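Local coordinates for protein hydroalkoxylation enzyme phnH (Penicillium herquei, PDB 6JJT) that catalyses the enantioselective hydroalkoxylation that closes a prenylated phenalenone to (2'R)-atrovenetin during herqueinone-type phenalenone biosynthesis in the fungus, at residues D[27-32]-D[63-68]. Numbering follows the deposited sequence.
Sequences EFLFSA and PNFDGT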
loop_
_atom_site.group_PDB
_atom_site.type_symbol
_atom_site.label_atom_id
_atom_site.label_comp_id
_atom_site.label_asym_id
_atom_site.label_seq_id
_atom_site.Cartn_x
_atom_site.Cartn_y
_atom_site.Cartn_z
ATOM N N GLU D 27 13.138 -11.021 21.399
ATOM C CA GLU D 27 14.563 -10.783 21.572
ATOM C C GLU D 27 14.865 -9.357 21.137
ATOM O O GLU D 27 14.357 -8.904 20.116
ATOM C CB GLU D 27 15.376 -11.756 20.715
ATOM C CG GLU D 27 15.621 -13.124 21.344
ATOM C CD GLU D 27 15.985 -13.120 22.827
ATOM O OE1 GLU D 27 16.946 -12.397 23.224
ATOM O OE2 GLU D 27 15.285 -13.818 23.604
ATOM N N PHE D 28 15.669 -8.616 21.895
ATOM C CA PHE D 28 15.974 -7.237 21.528
ATOM C C PHE D 28 16.705 -7.205 20.195
ATOM O O PHE D 28 17.606 -7.986 19.905
ATOM C CB PHE D 28 16.834 -6.582 22.621
ATOM C CG PHE D 28 17.177 -5.153 22.268
ATOM C CD1 PHE D 28 16.198 -4.174 22.136
ATOM C CD2 PHE D 28 18.488 -4.814 21.980
ATOM C CE1 PHE D 28 16.540 -2.871 21.802
ATOM C CE2 PHE D 28 18.829 -3.518 21.606
ATOM C CZ PHE D 28 17.850 -2.553 21.506
ATOM N N LEU D 29 16.202 -6.355 19.275
ATOM C CA LEU D 29 16.746 -6.332 17.926
ATOM C C LEU D 29 17.577 -5.076 17.659
ATOM O O LEU D 29 18.673 -5.230 17.131
ATOM C CB LEU D 29 15.594 -6.434 16.906
ATOM C CG LEU D 29 15.987 -6.594 15.436
ATOM C CD1 LEU D 29 16.799 -7.845 15.156
ATOM C CD2 LEU D 29 14.762 -6.498 14.519
ATOM N N PHE D 30 17.012 -3.876 17.900
ATOM C CA PHE D 30 17.741 -2.644 17.575
ATOM C C PHE D 30 17.026 -1.482 18.202
ATOM O O PHE D 30 15.858 -1.582 18.535
ATOM C CB PHE D 30 17.916 -2.373 16.062
ATOM C CG PHE D 30 16.696 -1.927 15.271
ATOM C CD1 PHE D 30 15.654 -2.818 14.982
ATOM C CD2 PHE D 30 16.621 -0.629 14.763
ATOM C CE1 PHE D 30 14.559 -2.399 14.223
ATOM C CE2 PHE D 30 15.546 -0.228 13.968
ATOM C CZ PHE D 30 14.502 -1.113 13.706
ATOM N N SER D 31 17.750 -0.347 18.328
ATOM C CA SER D 31 17.136 0.919 18.648
ATOM C C SER D 31 17.354 1.870 17.470
ATOM O O SER D 31 18.273 1.727 16.666
ATOM C CB SER D 31 17.730 1.505 19.905
ATOM O OG SER D 31 19.089 1.782 19.629
ATOM N N ALA D 32 16.474 2.868 17.428
ATOM C CA ALA D 32 16.556 3.905 16.419
ATOM C C ALA D 32 16.349 5.232 17.129
ATOM O O ALA D 32 15.428 5.374 17.943
ATOM C CB ALA D 32 15.498 3.714 15.345
ATOM N N PRO D 63 22.772 -5.074 19.023
ATOM C CA PRO D 63 23.717 -6.192 18.892
ATOM C C PRO D 63 23.842 -6.850 17.517
ATOM O O PRO D 63 24.722 -7.676 17.311
ATOM C CB PRO D 63 23.175 -7.200 19.920
ATOM C CG PRO D 63 21.695 -6.885 20.071
ATOM C CD PRO D 63 21.592 -5.397 19.841
ATOM N N ASN D 64 22.973 -6.469 16.571
ATOM C CA ASN D 64 22.789 -7.240 15.351
ATOM C C ASN D 64 23.259 -6.433 14.140
ATOM O O ASN D 64 23.849 -6.979 13.202
ATOM C CB ASN D 64 21.314 -7.619 15.158
ATOM C CG ASN D 64 20.707 -8.442 16.279
ATOM O OD1 ASN D 64 20.888 -9.660 16.354
ATOM N ND2 ASN D 64 19.921 -7.805 17.121
ATOM N N PHE D 65 22.936 -5.131 14.162
ATOM C CA PHE D 65 23.285 -4.211 13.091
ATOM C C PHE D 65 23.287 -2.796 13.670
ATOM O O PHE D 65 22.542 -2.468 14.599
ATOM C CB PHE D 65 22.380 -4.422 11.862
ATOM C CG PHE D 65 20.907 -4.233 12.124
ATOM C CD1 PHE D 65 20.098 -5.282 12.560
ATOM C CD2 PHE D 65 20.312 -2.996 11.914
ATOM C CE1 PHE D 65 18.742 -5.085 12.809
ATOM C CE2 PHE D 65 18.959 -2.799 12.165
ATOM C CZ PHE D 65 18.167 -3.843 12.614
ATOM N N ASP D 66 24.167 -1.963 13.127
ATOM C CA ASP D 66 24.196 -0.565 13.500
ATOM C C ASP D 66 24.448 0.244 12.236
ATOM O O ASP D 66 24.986 -0.283 11.264
ATOM C CB ASP D 66 25.274 -0.316 14.548
ATOM C CG ASP D 66 26.638 -0.402 13.901
ATOM O OD1 ASP D 66 26.871 -1.395 13.163
ATOM O OD2 ASP D 66 27.427 0.541 14.083
ATOM N N GLY D 67 24.094 1.528 12.299
ATOM C CA GLY D 67 24.237 2.380 11.134
ATOM C C GLY D 67 23.441 3.677 11.234
ATOM O O GLY D 67 23.233 4.215 12.321
ATOM N N THR D 68 23.030 4.164 10.052
ATOM C CA THR D 68 22.284 5.406 10.064
ATOM C C THR D 68 21.085 5.275 9.124
ATOM O O THR D 68 21.069 4.434 8.233
ATOM C CB THR D 68 23.176 6.594 9.653
ATOM O OG1 THR D 68 23.559 6.352 8.307
ATOM C CG2 THR D 68 24.443 6.697 10.497
#
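A classic beta bulge at L29 and F30, near the start of the first barrel strand, meets the turn P63–F65 that links strand 48-61 to strand 67-79. One side-chain hydrogen bond joins the two: ND2 of N64 donates to the carbonyl O of L29 over 2.9 Å, with an N-H...O angle of 151°. The oxygen lies close to the amide plane of N64, and the donor is tilted slightly from the plane of the carbonyl. The L29 carbonyl that accepts this amide belongs to the bulge residue whose psi is -53°, unlike the extended values of its neighbours. CD1 of L29 packs 3.7 Å from the same ND2, an apolar flank to the polar bond.

Beyond N64, F65 reaches in with its ring tip. Its CG sits between the backbone N and the carbonyl carbon, and CZ comes over one face of the F30 ring, 3.6 Å from F30 CG. The two rings lie at 41° to each other, while CE1 of F65 lies 4.1 Å from CG of L29. F30 also stacks on Y145 of strand 142-148, and I60 of strand 48-61 touches both F30 and F65, forming a mixed aromatic and aliphatic patch of the buried interior. On the other side of N64 in sequence, CD of P63 meets the CD2–CE2 side of F28 at 3.8 Å; this is a more exposed corner, where F28 also packs on P21 of the second subunit. Both L29 and F30 bond through their backbones to Y145, so the bulge lies in the pairing of first and last strands, which closes this antiparallel eight-stranded barrel of the DUF3237 family.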